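Local coordinates for protein SmhB (Serratia marcescens, PDB 6ZZ5) that is the B component of a tripartite alpha-pore-forming toxin, seen here in its soluble form, and probably inserts into target membranes together with its partner components, at residues Pro4-Met8 with Ala284-Leu288; Asp10-Gln15 with Ala277-Met281; Val76-Gln80 with Thr328-Lys332; Gln86-Ser90 with Phe313-Ser317; Val109-Lys114 with Glu291-Leu295. The contacts are given in a common frame with arbitrary orientation. Residue numbers count along the deposited sequence, not the author numbering.

Interaction 1 of 5, residues Pro4-Met8 with Ala284-Leu288; sequences PTLYM and AWDSL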
# COMPACT_ATOMS: atom_id res chain seq x y z
N PRO A 4 -0.79 -21.16 -11.50
CA PRO A 4 -0.41 -19.79 -11.84
C PRO A 4 -1.59 -18.82 -11.81
O PRO A 4 -1.37 -17.69 -11.38
CB PRO A 4 0.24 -19.84 -13.23
CG PRO A 4 0.72 -21.27 -13.34
CD PRO A 4 -0.20 -22.12 -12.46
N THR A 5 -2.78 -19.22 -12.27
CA THR A 5 -3.92 -18.29 -12.34
C THR A 5 -4.33 -17.87 -10.92
O THR A 5 -4.70 -16.70 -10.72
CB THR A 5 -5.09 -18.87 -13.14
OG1 THR A 5 -4.61 -19.05 -14.46
CG2 THR A 5 -6.27 -17.93 -13.09
N LEU A 6 -4.25 -18.77 -9.96
CA LEU A 6 -4.63 -18.46 -8.54
C LEU A 6 -3.51 -17.64 -7.89
O LEU A 6 -3.89 -16.76 -7.11
CB LEU A 6 -4.92 -19.76 -7.78
CG LEU A 6 -6.07 -20.60 -8.39
CD1 LEU A 6 -6.23 -21.93 -7.66
CD2 LEU A 6 -7.39 -19.83 -8.45
N TYR A 7 -2.24 -17.89 -8.26
CA TYR A 7 -1.11 -17.07 -7.74
C TYR A 7 -1.27 -15.66 -8.31
O TYR A 7 -1.07 -14.70 -7.56
CB TYR A 7 0.27 -17.58 -8.17
CG TYR A 7 0.81 -18.82 -7.53
CD1 TYR A 7 0.62 -19.08 -6.18
CD2 TYR A 7 1.62 -19.69 -8.25
CE1 TYR A 7 1.18 -20.20 -5.58
CE2 TYR A 7 2.14 -20.85 -7.68
CZ TYR A 7 1.93 -21.09 -6.34
OH TYR A 7 2.47 -22.21 -5.76
N MET A 8 -1.58 -15.53 -9.61
CA MET A 8 -1.88 -14.24 -10.27
C MET A 8 -2.98 -13.50 -9.50
O MET A 8 -2.82 -12.30 -9.23
CB MET A 8 -2.28 -14.39 -11.74
CG MET A 8 -1.11 -14.91 -12.65
SD MET A 8 0.18 -13.67 -12.92
CE MET A 8 -0.82 -12.56 -13.94
N ALA A 284 4.33 -14.41 -9.38
CA ALA A 284 3.10 -14.97 -10.01
C ALA A 284 3.22 -14.85 -11.53
O ALA A 284 2.99 -15.87 -12.23
CB ALA A 284 1.88 -14.32 -9.42
N TRP A 285 3.67 -13.72 -12.07
CA TRP A 285 3.93 -13.63 -13.52
C TRP A 285 4.97 -14.67 -13.93
O TRP A 285 4.82 -15.25 -14.99
CB TRP A 285 4.40 -12.23 -13.90
CG TRP A 285 3.32 -11.21 -13.95
CD1 TRP A 285 3.14 -10.13 -13.13
CD2 TRP A 285 2.32 -11.09 -14.98
NE1 TRP A 285 2.08 -9.37 -13.54
CE2 TRP A 285 1.55 -9.93 -14.67
CE3 TRP A 285 1.96 -11.87 -16.08
CZ2 TRP A 285 0.49 -9.50 -15.46
CZ3 TRP A 285 0.93 -11.43 -16.87
CH2 TRP A 285 0.17 -10.30 -16.52
N ASP A 286 6.03 -14.88 -13.11
CA ASP A 286 7.08 -15.86 -13.45
C ASP A 286 6.44 -17.26 -13.62
O ASP A 286 6.84 -17.99 -14.55
CB ASP A 286 8.20 -15.90 -12.42
CG ASP A 286 9.39 -16.67 -12.96
OD1 ASP A 286 9.92 -16.26 -14.00
OD2 ASP A 286 9.73 -17.70 -12.36
N SER A 287 5.52 -17.62 -12.74
CA SER A 287 4.90 -18.98 -12.77
C SER A 287 4.07 -19.10 -14.04
O SER A 287 4.09 -20.16 -14.65
CB SER A 287 4.13 -19.32 -11.54
OG SER A 287 2.91 -18.58 -11.49
N LEU A 288 3.38 -18.03 -14.44
CA LEU A 288 2.55 -18.01 -15.66
C LEU A 288 3.47 -18.11 -16.89
O LEU A 288 3.22 -18.98 -17.73
CB LEU A 288 1.66 -16.77 -15.69
CG LEU A 288 0.84 -16.59 -16.96
CD1 LEU A 288 -0.19 -17.74 -17.02
CD2 LEU A 288 0.17 -15.23 -16.99
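This is a buried antiparallel helix-helix contact in the long helical bundle of an alpha-pore-forming toxin of the haemolytic enterotoxin (HBL) family, where the start of helix 4-30 lies against helix 252-300. The axes of the two short segments come within 8.4 Å at 160°, and M8 CA is 5.0 Å from A284 CA. Small residues make this possible: A284 CB sits 3.5 Å from Y7 O, and S287 OG turns back onto its own helix, donating to A284 O at 2.8 Å, and also packs against P4 CB at 3.4 Å. No hydrogen bond crosses the interface. M8 buries the most surface, folding its all-m side chain over the A284 backbone. Beyond it W285, pinned through NE1 to N75 of helix 44-92, offers a ring face. M8 SD lies over it, 4.2 Å from the centroid of the W285 five-membered ring, a Met-aromatic contact; M8 CE adds a CH-pi contact 3.3 Å above the centroid of the W285 six-membered ring, just 1° off its normal.

Interaction 2 of 5, residues Asp10-Gln15 with Ala277-Met281; sequences DGMNAQ and AATQM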
# COMPACT_ATOMS: atom_id res chain seq x y z
N ASP A 10 -4.14 -13.95 -6.40
CA ASP A 10 -3.76 -13.62 -5.01
C ASP A 10 -2.76 -12.46 -5.03
O ASP A 10 -2.88 -11.61 -4.16
CB ASP A 10 -3.13 -14.81 -4.29
CG ASP A 10 -4.14 -15.91 -4.01
OD1 ASP A 10 -5.38 -15.64 -4.06
OD2 ASP A 10 -3.67 -17.02 -3.75
N GLY A 11 -1.82 -12.46 -5.98
CA GLY A 11 -0.83 -11.36 -6.13
C GLY A 11 -1.51 -10.03 -6.39
O GLY A 11 -1.11 -8.98 -5.77
N MET A 12 -2.47 -10.04 -7.33
CA MET A 12 -3.22 -8.84 -7.73
C MET A 12 -4.01 -8.31 -6.52
O MET A 12 -3.99 -7.09 -6.31
CB MET A 12 -4.18 -9.17 -8.87
CG MET A 12 -4.98 -8.00 -9.24
SD MET A 12 -6.06 -8.40 -10.62
CE MET A 12 -7.29 -9.45 -9.87
N ASN A 13 -4.73 -9.16 -5.81
CA ASN A 13 -5.57 -8.75 -4.66
C ASN A 13 -4.65 -8.14 -3.57
O ASN A 13 -5.01 -7.05 -3.06
CB ASN A 13 -6.40 -9.89 -4.08
CG ASN A 13 -7.53 -10.34 -4.99
OD1 ASN A 13 -7.91 -9.63 -5.92
ND2 ASN A 13 -8.11 -11.50 -4.67
N ALA A 14 -3.51 -8.78 -3.27
CA ALA A 14 -2.61 -8.35 -2.17
C ALA A 14 -1.93 -7.04 -2.55
O ALA A 14 -1.87 -6.14 -1.71
CB ALA A 14 -1.61 -9.44 -1.84
N GLN A 15 -1.49 -6.88 -3.81
CA GLN A 15 -0.73 -5.69 -4.18
C GLN A 15 -1.68 -4.51 -4.26
O GLN A 15 -1.29 -3.44 -3.86
CB GLN A 15 -0.05 -5.83 -5.52
CG GLN A 15 0.87 -4.67 -5.82
CD GLN A 15 1.71 -4.87 -7.07
OE1 GLN A 15 1.25 -5.26 -8.13
NE2 GLN A 15 2.97 -4.52 -6.95
N ALA A 277 4.59 -7.23 -1.60
CA ALA A 277 3.46 -7.41 -2.57
C ALA A 277 3.99 -7.44 -4.01
O ALA A 277 3.51 -8.25 -4.83
CB ALA A 277 2.41 -6.35 -2.37
N ALA A 278 4.94 -6.56 -4.35
CA ALA A 278 5.48 -6.47 -5.72
C ALA A 278 6.28 -7.74 -6.06
O ALA A 278 6.20 -8.20 -7.20
CB ALA A 278 6.29 -5.22 -5.93
N THR A 279 7.01 -8.28 -5.11
CA THR A 279 7.76 -9.53 -5.25
C THR A 279 6.75 -10.67 -5.49
O THR A 279 6.95 -11.45 -6.43
CB THR A 279 8.67 -9.79 -4.04
OG1 THR A 279 9.50 -8.63 -3.99
CG2 THR A 279 9.46 -11.07 -4.14
N GLN A 280 5.74 -10.81 -4.64
CA GLN A 280 4.69 -11.84 -4.84
C GLN A 280 4.09 -11.68 -6.26
O GLN A 280 3.95 -12.68 -6.96
CB GLN A 280 3.67 -11.74 -3.71
CG GLN A 280 2.48 -12.67 -3.85
CD GLN A 280 1.37 -12.54 -2.82
OE1 GLN A 280 1.30 -11.60 -2.05
NE2 GLN A 280 0.40 -13.44 -2.89
N MET A 281 3.78 -10.48 -6.70
CA MET A 281 3.17 -10.26 -8.05
C MET A 281 4.14 -10.71 -9.13
O MET A 281 3.68 -11.44 -10.01
CB MET A 281 2.75 -8.81 -8.28
CG MET A 281 1.85 -8.61 -9.48
SD MET A 281 0.26 -9.43 -9.36
CE MET A 281 0.51 -10.72 -10.58
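A277 opens the 277-281 segment with its CB pointing at helix 4-30, where it touches Q15 CA at 3.7 Å; the two CA atoms are 4.8 Å apart. At A278 the backbone and methyl receive the end of Q15, whose NE2 lies 3.4 Å from A278 CA and 3.5 Å from A278 CB. These are packing distances, and no hydrogen bond spans the two segments. A278 also touches R124 and I127 of helix 99-151, so helix 252-300 packs against both helices here in the toxin's elongated helical bundle. The segments run antiparallel at 163°, with axes 8.6 Å apart. Q280, partly exposed, reaches toward helix 4-30, its OE1 3.6 Å from A14 CB and its NE2 3.9 Å from G11 N. M281 faces G11: their CA atoms are 4.6 Å apart, and M281 SD rests 3.5 Å from both G11 C and M12 N. An ideal CB built on G11 would fall only 3.1 Å from M281 SD, so the missing side chain lets the sulfur lie against the backbone.

Interaction 3 of 5, residues Val76-Gln80 with Thr328-Lys332; sequences VTNIQ and TKIIK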
# COMPACT_ATOMS: atom_id res chain seq x y z
N VAL A 76 -2.65 -4.23 -12.98
CA VAL A 76 -4.02 -4.81 -12.96
C VAL A 76 -4.55 -4.81 -14.40
O VAL A 76 -5.22 -5.80 -14.77
CB VAL A 76 -4.96 -4.04 -12.00
CG1 VAL A 76 -6.36 -4.55 -12.12
CG2 VAL A 76 -4.48 -4.10 -10.57
N THR A 77 -4.38 -3.74 -15.15
CA THR A 77 -4.78 -3.67 -16.58
C THR A 77 -4.07 -4.79 -17.38
O THR A 77 -4.68 -5.42 -18.28
CB THR A 77 -4.43 -2.31 -17.20
OG1 THR A 77 -5.11 -1.36 -16.36
CG2 THR A 77 -4.86 -2.18 -18.65
N ASN A 78 -2.82 -5.05 -17.08
CA ASN A 78 -2.02 -6.09 -17.80
C ASN A 78 -2.59 -7.46 -17.49
O ASN A 78 -2.66 -8.27 -18.39
CB ASN A 78 -0.53 -6.04 -17.41
CG ASN A 78 0.15 -4.79 -17.90
OD1 ASN A 78 -0.39 -4.11 -18.76
ND2 ASN A 78 1.34 -4.50 -17.38
N ILE A 79 -2.97 -7.73 -16.23
CA ILE A 79 -3.61 -9.00 -15.86
C ILE A 79 -4.88 -9.11 -16.70
O ILE A 79 -5.15 -10.16 -17.24
CB ILE A 79 -3.88 -9.07 -14.35
CG1 ILE A 79 -2.53 -9.05 -13.59
CG2 ILE A 79 -4.72 -10.28 -14.03
CD1 ILE A 79 -2.66 -9.10 -12.11
N GLN A 80 -5.70 -8.06 -16.72
CA GLN A 80 -6.97 -8.10 -17.45
C GLN A 80 -6.65 -8.46 -18.91
O GLN A 80 -7.33 -9.35 -19.46
CB GLN A 80 -7.69 -6.77 -17.37
CG GLN A 80 -9.07 -6.78 -17.98
CD GLN A 80 -9.79 -5.49 -17.72
OE1 GLN A 80 -9.82 -4.68 -18.59
NE2 GLN A 80 -10.31 -5.28 -16.51
N THR A 328 -10.19 -7.79 -11.73
CA THR A 328 -9.49 -6.66 -12.39
C THR A 328 -10.46 -5.49 -12.53
O THR A 328 -10.00 -4.34 -12.37
CB THR A 328 -8.91 -7.02 -13.78
OG1 THR A 328 -9.96 -7.38 -14.70
CG2 THR A 328 -7.88 -8.14 -13.65
N LYS A 329 -11.71 -5.74 -12.86
CA LYS A 329 -12.71 -4.67 -13.15
C LYS A 329 -13.06 -3.97 -11.81
O LYS A 329 -13.11 -2.72 -11.77
CB LYS A 329 -13.99 -5.23 -13.78
CG LYS A 329 -13.84 -5.81 -15.20
CD LYS A 329 -15.14 -6.44 -15.73
CE LYS A 329 -14.96 -7.53 -16.79
NZ LYS A 329 -14.31 -6.94 -17.97
N ILE A 330 -13.29 -4.75 -10.78
CA ILE A 330 -13.70 -4.22 -9.44
C ILE A 330 -12.51 -3.44 -8.87
O ILE A 330 -12.72 -2.31 -8.41
CB ILE A 330 -14.18 -5.32 -8.51
CG1 ILE A 330 -15.36 -6.09 -9.11
CG2 ILE A 330 -14.56 -4.71 -7.15
CD1 ILE A 330 -15.63 -7.41 -8.42
N ILE A 331 -11.33 -3.99 -8.98
CA ILE A 331 -10.11 -3.35 -8.44
C ILE A 331 -9.89 -2.03 -9.14
O ILE A 331 -9.69 -0.99 -8.44
CB ILE A 331 -8.89 -4.28 -8.48
CG1 ILE A 331 -9.10 -5.41 -7.47
CG2 ILE A 331 -7.61 -3.54 -8.21
CD1 ILE A 331 -8.11 -6.49 -7.60
N LYS A 332 -9.96 -1.99 -10.47
CA LYS A 332 -9.75 -0.69 -11.14
C LYS A 332 -10.75 0.36 -10.63
O LYS A 332 -10.34 1.54 -10.41
CB LYS A 332 -9.74 -0.90 -12.65
CG LYS A 332 -8.44 -1.55 -13.12
CD LYS A 332 -8.53 -2.10 -14.54
CE LYS A 332 -8.81 -1.00 -15.52
NZ LYS A 332 -7.60 -0.71 -16.30
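Two side-chain hydrogen bonds bridge V76-Q80 and T328-K332. K332 curls its chain across to give NZ to T77 OG1 at 2.6 Å; that hydroxyl also has a weak hydrogen bond to I73 O one turn back in its own helix. Q80 donates from NE2 to T328 OG1 at 2.8 Å, almost linearly at 172°, and T328 OG1 is in turn hydrogen-bonded to L325 O, so its hydroxyl is served from both helices. K329 brings its aliphatic CG near Q80 NE2, at 3.8 Å, and its ammonium makes a long, weak ion pair with a sulfate probably from the crystallisation liquor. Helix 321-336 docks antiparallel, at 159° and 9.7 Å between the segment axes, onto helix 44-92 of the toxin's helical bundle. Beneath the polar pairs the contact turns apolar: V76 CG2 meets I331 CG2 at 4.0 Å, and I79 CG2 meets T328 CG2 at 3.8 Å. M12 and S16 of helix 4-30 cover this inner side, M12 touching both I79 and T328.

Interaction 4 of 5, residues Gln86-Ser90 with Phe313-Ser317; sequences QNLIS and FLTAS. With EDO (1,2-ethanediol), chain I.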
# COMPACT_ATOMS: atom_id res chain seq x y z
N GLN A 86 -6.01 -14.81 -23.15
CA GLN A 86 -6.09 -16.26 -22.86
C GLN A 86 -7.50 -16.72 -23.21
O GLN A 86 -7.62 -17.79 -23.83
CB GLN A 86 -5.65 -16.59 -21.45
CG GLN A 86 -5.51 -18.09 -21.24
CD GLN A 86 -5.15 -18.48 -19.83
OE1 GLN A 86 -3.99 -18.38 -19.42
NE2 GLN A 86 -6.15 -18.92 -19.08
N ASN A 87 -8.53 -15.97 -22.86
CA ASN A 87 -9.92 -16.36 -23.21
C ASN A 87 -10.12 -16.33 -24.74
O ASN A 87 -10.95 -17.12 -25.27
CB ASN A 87 -10.98 -15.52 -22.51
CG ASN A 87 -11.37 -16.07 -21.15
OD1 ASN A 87 -10.89 -17.15 -20.73
ND2 ASN A 87 -12.21 -15.30 -20.45
N LEU A 88 -9.52 -15.38 -25.43
CA LEU A 88 -9.59 -15.34 -26.91
C LEU A 88 -9.04 -16.66 -27.48
O LEU A 88 -9.73 -17.30 -28.25
CB LEU A 88 -8.80 -14.13 -27.41
CG LEU A 88 -8.68 -13.98 -28.92
CD1 LEU A 88 -10.03 -13.75 -29.55
CD2 LEU A 88 -7.77 -12.81 -29.24
N ILE A 89 -7.86 -17.09 -27.04
CA ILE A 89 -7.24 -18.41 -27.43
C ILE A 89 -8.23 -19.53 -27.13
O ILE A 89 -8.51 -20.35 -28.03
CB ILE A 89 -5.91 -18.64 -26.67
CG1 ILE A 89 -4.84 -17.65 -27.10
CG2 ILE A 89 -5.41 -20.06 -26.76
CD1 ILE A 89 -4.73 -17.44 -28.54
N SER A 90 -8.82 -19.50 -25.94
CA SER A 90 -9.71 -20.54 -25.44
C SER A 90 -10.99 -20.61 -26.26
O SER A 90 -11.56 -21.67 -26.25
CB SER A 90 -10.04 -20.35 -23.99
OG SER A 90 -8.86 -20.44 -23.18
N PHE A 313 -7.00 -25.25 -22.22
CA PHE A 313 -7.52 -23.89 -22.48
C PHE A 313 -9.05 -23.87 -22.37
O PHE A 313 -9.56 -22.85 -21.90
CB PHE A 313 -6.97 -23.35 -23.80
CG PHE A 313 -5.58 -22.81 -23.64
CD1 PHE A 313 -5.37 -21.53 -23.19
CD2 PHE A 313 -4.46 -23.59 -23.87
CE1 PHE A 313 -4.09 -21.03 -23.04
CE2 PHE A 313 -3.18 -23.11 -23.68
CZ PHE A 313 -2.98 -21.82 -23.27
N LEU A 314 -9.77 -24.91 -22.77
CA LEU A 314 -11.24 -24.90 -22.50
C LEU A 314 -11.45 -24.89 -20.99
O LEU A 314 -12.14 -24.02 -20.55
CB LEU A 314 -11.93 -26.07 -23.16
CG LEU A 314 -12.00 -26.04 -24.69
CD1 LEU A 314 -12.39 -27.40 -25.26
CD2 LEU A 314 -12.99 -25.00 -25.18
N THR A 315 -10.82 -25.80 -20.22
CA THR A 315 -10.96 -25.85 -18.74
C THR A 315 -10.54 -24.51 -18.11
O THR A 315 -11.30 -24.00 -17.20
CB THR A 315 -10.22 -27.08 -18.20
OG1 THR A 315 -10.84 -28.16 -18.91
CG2 THR A 315 -10.35 -27.26 -16.70
N ALA A 316 -9.38 -23.97 -18.45
CA ALA A 316 -8.94 -22.68 -17.90
C ALA A 316 -10.07 -21.64 -18.03
O ALA A 316 -10.45 -21.01 -17.02
CB ALA A 316 -7.70 -22.18 -18.58
N SER A 317 -10.64 -21.49 -19.23
CA SER A 317 -11.65 -20.45 -19.51
C SER A 317 -12.88 -20.65 -18.62
O SER A 317 -13.55 -19.66 -18.22
CB SER A 317 -12.01 -20.42 -20.99
OG SER A 317 -12.79 -21.55 -21.34
C1 EDO I . -3.04 -22.08 -19.00
O1 EDO I . -3.20 -22.92 -17.87
C2 EDO I . -2.23 -20.89 -18.68
O2 EDO I . -2.84 -20.08 -17.69
O HOH W 1 -13.52 -16.75 -18.11
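Toward one end of the toxin's helical bundle, the short helix 306-319 crosses helix 44-92 obliquely, its segment axis 8.9 Å from that of Q86-S90 at 129°. Serines mark the close approach: S90 CA is 5.0 Å from F313 CA, and S90 CB lies 3.6 Å from S317 CB. S90 OG has two carbonyls in reach, F313 O across the interface at 2.8 Å and Q86 O in its own helix at 3.0 Å. S317 OG is bound within its segment to L314 O at 2.7 Å. A water adds a polar bridge at the margin, accepting from N87 ND2 at 3.0 Å and donating to S317 O at 2.9 Å. The F313 ring is wedged against helix 44-92, with I89 CG2 over one face, 4.2 Å from the ring centroid in a CH-pi contact, and Q86 CG near the ring edge, 3.7 Å from F313 CE1. Q86 OE1 is bound to Y82 OH and, at 2.7 Å, to O2 of an ethanediol probably from the crystallisation liquor. Helix 99-151 closes the apolar side, with W102, A105 and V109 against I89 and L106 against F313; from helix 321-336, V321 touches Q86 and N87, and L325 touches N87.

Interaction 5 of 5, residues Val109-Lys114 with Glu291-Leu295; sequences VSDKAK and ELETL. With EDO (1,2-ethanediol), chain J; EDO (1,2-ethanediol), chain I.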
# COMPACT_ATOMS: atom_id res chain seq x y z
N VAL A 109 1.65 -15.43 -26.94
CA VAL A 109 1.11 -15.21 -25.57
C VAL A 109 2.22 -15.30 -24.51
O VAL A 109 2.15 -14.50 -23.60
CB VAL A 109 -0.11 -16.09 -25.32
CG1 VAL A 109 -0.68 -15.84 -23.95
CG2 VAL A 109 -1.17 -15.85 -26.39
N SER A 110 3.20 -16.21 -24.62
CA SER A 110 4.37 -16.26 -23.71
C SER A 110 5.15 -14.93 -23.81
O SER A 110 5.48 -14.39 -22.75
CB SER A 110 5.26 -17.45 -23.97
OG SER A 110 5.96 -17.25 -25.16
N ASP A 111 5.33 -14.39 -25.03
CA ASP A 111 6.06 -13.11 -25.25
C ASP A 111 5.26 -11.99 -24.56
O ASP A 111 5.86 -11.18 -23.86
CB ASP A 111 6.29 -12.78 -26.73
CG ASP A 111 7.26 -13.69 -27.46
OD1 ASP A 111 8.03 -14.42 -26.78
OD2 ASP A 111 7.20 -13.70 -28.70
N LYS A 112 3.94 -11.96 -24.68
CA LYS A 112 3.14 -10.90 -24.03
C LYS A 112 3.23 -11.06 -22.49
O LYS A 112 3.47 -10.06 -21.78
CB LYS A 112 1.73 -10.90 -24.63
CG LYS A 112 0.80 -9.81 -24.10
CD LYS A 112 1.31 -8.40 -24.47
CE LYS A 112 1.87 -8.27 -25.87
NZ LYS A 112 1.33 -7.09 -26.58
N ALA A 113 3.05 -12.26 -21.96
CA ALA A 113 3.18 -12.53 -20.52
C ALA A 113 4.58 -12.08 -20.05
O ALA A 113 4.68 -11.53 -18.95
CB ALA A 113 2.95 -13.99 -20.18
N LYS A 114 5.63 -12.40 -20.79
CA LYS A 114 7.01 -12.01 -20.42
C LYS A 114 7.15 -10.48 -20.37
O LYS A 114 7.91 -9.98 -19.52
CB LYS A 114 8.03 -12.55 -21.42
CG LYS A 114 8.38 -14.00 -21.22
CD LYS A 114 9.44 -14.50 -22.16
CE LYS A 114 8.86 -15.31 -23.30
NZ LYS A 114 9.89 -15.66 -24.30
N GLU A 291 4.98 -21.54 -17.24
CA GLU A 291 4.00 -22.51 -17.73
C GLU A 291 3.86 -22.36 -19.26
O GLU A 291 3.88 -23.40 -19.99
CB GLU A 291 2.65 -22.42 -17.03
CG GLU A 291 1.74 -23.54 -17.48
CD GLU A 291 0.34 -23.70 -16.89
OE1 GLU A 291 0.07 -23.23 -15.75
OE2 GLU A 291 -0.51 -24.33 -17.58
N LEU A 292 3.66 -21.15 -19.75
CA LEU A 292 3.36 -20.95 -21.19
C LEU A 292 4.57 -21.38 -22.02
O LEU A 292 4.37 -21.96 -23.12
CB LEU A 292 3.03 -19.48 -21.44
CG LEU A 292 1.71 -19.04 -20.82
CD1 LEU A 292 1.62 -17.52 -20.93
CD2 LEU A 292 0.55 -19.69 -21.58
N GLU A 293 5.79 -21.06 -21.56
CA GLU A 293 7.03 -21.47 -22.25
C GLU A 293 7.13 -23.00 -22.25
O GLU A 293 7.50 -23.54 -23.29
CB GLU A 293 8.27 -20.85 -21.61
CG GLU A 293 8.39 -19.37 -21.96
CD GLU A 293 9.35 -18.53 -21.12
OE1 GLU A 293 10.06 -19.11 -20.30
OE2 GLU A 293 9.35 -17.27 -21.29
N THR A 294 6.80 -23.66 -21.15
CA THR A 294 6.83 -25.14 -21.06
C THR A 294 5.84 -25.76 -22.05
O THR A 294 6.23 -26.76 -22.74
CB THR A 294 6.66 -25.62 -19.62
OG1 THR A 294 7.68 -24.94 -18.91
CG2 THR A 294 6.91 -27.10 -19.48
N LEU A 295 4.63 -25.24 -22.13
CA LEU A 295 3.63 -25.73 -23.10
C LEU A 295 4.20 -25.63 -24.52
O LEU A 295 4.06 -26.61 -25.30
CB LEU A 295 2.33 -24.94 -22.96
CG LEU A 295 1.59 -25.14 -21.62
CD1 LEU A 295 0.47 -24.12 -21.50
CD2 LEU A 295 1.02 -26.55 -21.46
C1 EDO J . -3.40 -25.63 -14.34
O1 EDO J . -4.12 -24.67 -13.57
C2 EDO J . -2.09 -25.09 -14.74
O2 EDO J . -2.17 -23.70 -14.99
C1 EDO I . -3.04 -22.08 -19.00
O1 EDO I . -3.20 -22.92 -17.87
C2 EDO I . -2.23 -20.89 -18.68
O2 EDO I . -2.84 -20.08 -17.69
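V109 begins the 109-114 segment; its CA-to-CB bond points sideways to helix 252-300, with CG1 lying 4.2 Å from L292 CD1. S110 is the point of closest backbone approach, its CA 5.4 Å from L292 CA, and its CB packs 3.9 Å from L292 CB; the hydroxyl serves its own helix, bonding to G107 O. D111 points its CB away yet joins the polar edge through its carboxylate, OD1 making a salt bridge, with a weak hydrogen bond, to K114 NZ at 3.3 Å. A113 comes next on the buried side, placing CB 3.8 Å from L292 CD1, so V109, S110 and A113 pack against one side of this leucine. K114 completes the segment and links D111 to E293 in a salt-bridge network across the exposed edge, although the 3.5 Å from K114 NZ to E293 OE2 is approximate because that oxygen is less surely placed. The pair is antiparallel, at 159° and 9.3 Å between segment axes, as suits neighbouring long helices in the bundle of this toxin. Helix 44-92 packs over one side, with Y82 touching both V109 and L292, and T85 and I89 also meeting V109; L312 and F308 of helix 306-319 lie against L295.

How the interactions relate
Interactions 1 and 2 join the same helices, 4-30 and 252-300, with centres 10 Å apart, and M8 SD touches M281 CE at 3.8 Å. Both are buried and lack hydrogen bonds between their segments. Interaction 3 continues this interior: I79 CG1 reaches W285 CZ2 at 3.6 Å, and M12 SD meets T328 CG2 at 3.5 Å. Its other flank is more open and polar, like parts of interaction 4, where a serine hydroxyl lies within reach of a carbonyl across the interface and a water bridges the segments. Interaction 5 has a buried leucine centre but a charged edge, and extends the helix 252-300 seam. Interactions 4 and 5 meet through I89 CG1 and V109 CG2, 4.1 Å apart, and share an ethanediol bound by Q86 and E291.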